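Isomerase prhC (Penicillium brasilianum, PDB 5X9J) acts as an isomerase in the biosynthesis of paraherquonin, a fungal meroterpenoid with a highly congested hexacyclic skeleton. Local coordinates at residues P64-R69 with V151-L156; G44-V49 with E78-W83. All blocks are in the same frame, centred on the assembly; numbering follows the deposited sequence.

Interaction 1: P64-R69 with V151-L156; sequences PSFSTR and VRKQDL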
# COMPACT_ATOMS: atom_id res chain seq x y z
N PRO B 64 5.07 -4.70 7.29
CA PRO B 64 5.58 -5.56 8.38
C PRO B 64 6.99 -5.24 8.81
O PRO B 64 7.42 -5.76 9.85
CB PRO B 64 5.49 -6.98 7.78
CG PRO B 64 5.49 -6.76 6.29
CD PRO B 64 4.76 -5.46 6.07
N SER B 65 7.74 -4.43 8.05
CA SER B 65 9.04 -3.98 8.53
C SER B 65 8.92 -3.06 9.74
O SER B 65 9.91 -2.81 10.43
CB SER B 65 9.79 -3.24 7.42
OG SER B 65 10.21 -4.17 6.45
N PHE B 66 7.73 -2.52 9.98
CA PHE B 66 7.46 -1.67 11.12
C PHE B 66 6.36 -2.32 11.95
O PHE B 66 5.79 -3.35 11.57
CB PHE B 66 7.06 -0.25 10.67
CG PHE B 66 8.21 0.52 10.09
CD1 PHE B 66 8.48 0.49 8.73
CD2 PHE B 66 9.06 1.25 10.92
CE1 PHE B 66 9.55 1.20 8.21
CE2 PHE B 66 10.13 1.96 10.40
CZ PHE B 66 10.38 1.93 9.04
N SER B 67 6.08 -1.71 13.10
CA SER B 67 5.04 -2.24 13.97
C SER B 67 3.71 -2.26 13.23
O SER B 67 3.34 -1.30 12.54
CB SER B 67 4.91 -1.39 15.23
OG SER B 67 3.86 -1.90 16.03
N THR B 68 3.01 -3.38 13.35
CA THR B 68 1.69 -3.54 12.76
C THR B 68 0.62 -3.66 13.84
O THR B 68 -0.54 -3.96 13.52
CB THR B 68 1.66 -4.76 11.83
OG1 THR B 68 2.06 -5.92 12.56
CG2 THR B 68 2.62 -4.55 10.65
N ARG B 69 0.97 -3.43 15.09
CA ARG B 69 -0.03 -3.42 16.15
C ARG B 69 -0.98 -2.24 15.95
O ARG B 69 -0.52 -1.11 15.79
CB ARG B 69 0.63 -3.33 17.52
CG ARG B 69 -0.37 -3.31 18.68
CD ARG B 69 0.31 -3.27 20.06
NE ARG B 69 0.92 -1.97 20.33
CZ ARG B 69 0.26 -0.92 20.81
NH1 ARG B 69 -1.04 -1.01 21.09
NH2 ARG B 69 0.90 0.23 21.03
N VAL B 151 10.98 2.20 2.93
CA VAL B 151 12.37 2.63 2.80
C VAL B 151 12.48 4.14 3.02
O VAL B 151 13.41 4.61 3.68
CB VAL B 151 12.94 2.20 1.43
CG1 VAL B 151 14.23 2.96 1.12
CG2 VAL B 151 13.20 0.67 1.42
N ARG B 152 11.53 4.91 2.49
CA ARG B 152 11.46 6.34 2.82
C ARG B 152 11.38 6.53 4.32
O ARG B 152 12.10 7.35 4.89
CB ARG B 152 10.25 6.98 2.14
CG ARG B 152 10.38 7.13 0.64
CD ARG B 152 11.36 8.25 0.28
NE ARG B 152 11.56 8.37 -1.17
CZ ARG B 152 10.75 9.01 -1.99
NH1 ARG B 152 9.66 9.60 -1.53
NH2 ARG B 152 11.03 9.07 -3.29
N LYS B 153 10.52 5.76 4.99
CA LYS B 153 10.40 5.92 6.43
C LYS B 153 11.65 5.47 7.16
O LYS B 153 12.09 6.13 8.11
CB LYS B 153 9.19 5.16 6.96
CG LYS B 153 9.01 5.42 8.44
CD LYS B 153 7.79 4.74 9.00
CE LYS B 153 7.44 5.35 10.35
NZ LYS B 153 6.60 4.41 11.16
N GLN B 154 12.24 4.33 6.76
CA GLN B 154 13.43 3.86 7.45
C GLN B 154 14.59 4.83 7.26
O GLN B 154 15.39 5.03 8.18
CB GLN B 154 13.83 2.46 6.97
CG GLN B 154 14.97 1.87 7.80
CD GLN B 154 14.65 1.83 9.32
OE1 GLN B 154 13.59 1.36 9.73
NE2 GLN B 154 15.59 2.33 10.14
N ASP B 155 14.71 5.43 6.08
CA ASP B 155 15.76 6.42 5.84
C ASP B 155 15.57 7.63 6.74
O ASP B 155 16.54 8.16 7.29
CB ASP B 155 15.76 6.86 4.37
CG ASP B 155 16.35 5.81 3.42
OD1 ASP B 155 17.02 4.86 3.90
OD2 ASP B 155 16.16 5.95 2.19
N LEU B 156 14.32 8.08 6.92
CA LEU B 156 14.06 9.17 7.86
C LEU B 156 14.48 8.78 9.27
O LEU B 156 15.18 9.54 9.95
CB LEU B 156 12.58 9.56 7.83
CG LEU B 156 12.19 10.56 8.94
CD1 LEU B 156 12.93 11.90 8.78
CD2 LEU B 156 10.69 10.79 8.96
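Lys153 lays its aliphatic chain across one face of the Phe66 ring, and this is the larger of the two contacts made to the ring. Its CD sits 3.9 Å from the centroid of the Phe66 ring and only 13° off the ring normal, a CH-pi contact over the face. With CG anti to the backbone N (chi1 -176°) and the chain extended beyond it, the lysine runs from CB over the ring to its ammonium. Lys153 NZ ends 4.5 Å from the Phe66 centroid, 28° off the normal, which is an off-centre cation-pi geometry. At the far end of the ring, Phe66 CZ lies 3.3 Å from Gln154 OE1, an oblique approach in which ring and amide planes are almost parallel. No hydrogen bond links the segments; the amide's nitrogen, NE2, bonds to Asn158 OD1 one helical turn on, which should limit rotation of the amide.

Further out, Phe66 and Lys153 both touch Cys173 of helix 167-173, whose backbone also bonds to Ser67, while Lys153 packs on Tyr79 and Tyr124. Next to Phe66, Ser65 OG bonds to Asp149 of the second subunit. The result is a loop-to-helix packing beside the homodimer interface, where Phe66 of the loop after strand 57-61 packs on helix 150-162 by CH-pi and cation-pi contacts.

Interaction 2: G44-V49 with E78-W83; sequences GDMEAV and EYFEEW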
# COMPACT_ATOMS: atom_id res chain seq x y z
N GLY B 44 -2.92 19.85 10.85
CA GLY B 44 -2.24 19.65 12.12
C GLY B 44 -3.11 19.76 13.35
O GLY B 44 -2.58 19.76 14.47
N ASP B 45 -4.44 19.84 13.20
CA ASP B 45 -5.35 20.07 14.32
C ASP B 45 -5.69 18.73 14.96
O ASP B 45 -6.50 17.96 14.42
CB ASP B 45 -6.60 20.80 13.86
CG ASP B 45 -7.52 21.19 15.01
OD1 ASP B 45 -7.52 20.53 16.07
OD2 ASP B 45 -8.27 22.18 14.85
N MET B 46 -5.11 18.47 16.14
CA MET B 46 -5.28 17.18 16.80
C MET B 46 -6.73 16.95 17.22
O MET B 46 -7.23 15.82 17.15
CB MET B 46 -4.36 17.10 18.01
CG MET B 46 -3.88 15.71 18.36
SD MET B 46 -3.27 14.80 16.91
CE MET B 46 -2.10 15.97 16.19
N GLU B 47 -7.42 18.00 17.65
CA GLU B 47 -8.79 17.82 18.10
C GLU B 47 -9.69 17.47 16.92
O GLU B 47 -10.59 16.64 17.05
CB GLU B 47 -9.29 19.08 18.81
CG GLU B 47 -8.29 19.68 19.82
CD GLU B 47 -7.90 18.72 20.94
OE1 GLU B 47 -8.70 17.81 21.27
OE2 GLU B 47 -6.79 18.88 21.49
N ALA B 48 -9.47 18.10 15.77
CA ALA B 48 -10.23 17.74 14.58
C ALA B 48 -9.92 16.31 14.13
O ALA B 48 -10.82 15.60 13.65
CB ALA B 48 -9.95 18.73 13.45
N VAL B 49 -8.67 15.87 14.26
CA VAL B 49 -8.31 14.48 13.94
C VAL B 49 -9.20 13.53 14.73
O VAL B 49 -9.90 12.68 14.16
CB VAL B 49 -6.82 14.21 14.22
CG1 VAL B 49 -6.54 12.71 14.21
CG2 VAL B 49 -5.94 14.91 13.22
N GLU B 78 -0.70 10.35 20.84
CA GLU B 78 0.68 10.32 21.31
C GLU B 78 1.65 10.18 20.14
O GLU B 78 2.69 10.84 20.10
CB GLU B 78 0.89 9.19 22.31
CG GLU B 78 0.18 9.39 23.65
CD GLU B 78 0.42 8.24 24.63
OE1 GLU B 78 -0.53 7.46 24.89
OE2 GLU B 78 1.56 8.10 25.13
N TYR B 79 1.32 9.32 19.17
CA TYR B 79 2.21 9.16 18.02
C TYR B 79 2.33 10.45 17.23
O TYR B 79 3.44 10.83 16.82
CB TYR B 79 1.72 8.02 17.12
CG TYR B 79 2.53 7.91 15.85
CD1 TYR B 79 3.79 7.34 15.85
CD2 TYR B 79 2.04 8.41 14.64
CE1 TYR B 79 4.54 7.24 14.69
CE2 TYR B 79 2.78 8.32 13.48
CZ TYR B 79 4.03 7.74 13.51
OH TYR B 79 4.78 7.64 12.35
N PHE B 80 1.21 11.15 17.02
CA PHE B 80 1.26 12.41 16.28
C PHE B 80 2.07 13.47 17.02
O PHE B 80 2.75 14.29 16.39
CB PHE B 80 -0.15 12.91 15.99
CG PHE B 80 -0.84 12.17 14.86
CD1 PHE B 80 -2.03 12.64 14.33
CD2 PHE B 80 -0.30 11.01 14.34
CE1 PHE B 80 -2.68 11.96 13.30
CE2 PHE B 80 -0.94 10.32 13.30
CZ PHE B 80 -2.13 10.80 12.78
N GLU B 81 2.03 13.47 18.35
CA GLU B 81 2.86 14.39 19.11
C GLU B 81 4.34 14.14 18.86
O GLU B 81 5.12 15.09 18.67
CB GLU B 81 2.54 14.29 20.60
CG GLU B 81 1.17 14.84 20.98
CD GLU B 81 0.96 16.28 20.51
OE1 GLU B 81 0.05 16.51 19.67
OE2 GLU B 81 1.70 17.17 20.98
N GLU B 82 4.76 12.87 18.84
CA GLU B 82 6.16 12.56 18.54
C GLU B 82 6.53 13.06 17.15
O GLU B 82 7.63 13.60 16.95
CB GLU B 82 6.41 11.06 18.64
CG GLU B 82 6.18 10.50 20.03
CD GLU B 82 7.21 10.99 21.05
OE1 GLU B 82 8.25 11.56 20.65
OE2 GLU B 82 6.96 10.80 22.26
N TRP B 83 5.63 12.90 16.19
CA TRP B 83 5.87 13.46 14.86
C TRP B 83 6.07 14.97 14.92
O TRP B 83 6.98 15.50 14.27
CB TRP B 83 4.71 13.14 13.92
CG TRP B 83 5.04 13.63 12.58
CD1 TRP B 83 4.67 14.82 12.02
CD2 TRP B 83 5.90 12.99 11.63
NE1 TRP B 83 5.21 14.94 10.76
CE2 TRP B 83 5.97 13.83 10.50
CE3 TRP B 83 6.59 11.77 11.62
CZ2 TRP B 83 6.71 13.49 9.36
CZ3 TRP B 83 7.33 11.43 10.50
CH2 TRP B 83 7.39 12.29 9.39
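The Phe80 ring is met at its edge by Met46: the sulfur lies near the ring plane, 4.9 Å from the Phe80 centroid and 76° off the ring normal, a Met-aromatic contact of the edge type. The methyl CE of Met46 also lies in that plane, and on the ring's other flank Tyr79 CD2, from the neighbouring position of the same helix, is in plane too. Val49 comes in obliquely, its CG1 4.0 Å from Phe80 CE1.

The closest sulfur approach is Met46 SD to Phe80 CD1, at 3.6 Å. Bends at chi2 (48°) and chi3 (51°) turn the methionine's end against the base of the phenylalanine, and Met46 CE reaches Phe80 CB, likewise at 3.6 Å. The same methyl is 4.1 Å from Glu81 OE1, a loose contact at the margin. An alanine here would remove both sulfur and methyl, and would probably open a gap beside the CD1 edge of Phe80, leaving that ring freer to shift.

Met46 sits in the first turn of its helix, whose start is capped by Asp45. As the N-cap residue, Asp45 accepts through OD1 from Ala48 N at 3.1 Å, the N-H arriving from above the carboxylate plane, and more weakly from Glu47 N. Gly44, with positive phi, ends the preceding helix 26-43, and its carbonyl bonds to Lys84 of helix 73-86; Val49 leans on Ile40 of helix 26-43. This is apolar helix-helix packing, in which the N-capped first turn of the short helix 46-51 rests against the middle of helix 73-86.

Both contacts are partly buried, each with one buried residue, Phe66 in interaction 1 and Val49 in interaction 2. Their centres lie about 19 Å apart. Interaction 1 pins a loop to helix 150-162 and borders the second subunit, whereas interaction 2 joins two helices through segments that no other chain of the assembly touches. Chemistry follows place: a charged lysine lies over a ring face in the first, while the sulfur and methyl of a methionine meet a ring edge in the second, with a valine methyl coming in obliquely. Helix 73-86 connects them, since Leu156 CD2 packs 3.7 Å from Trp83 CH2 and Lys153 NZ lies 3.9 Å from Tyr79 OH.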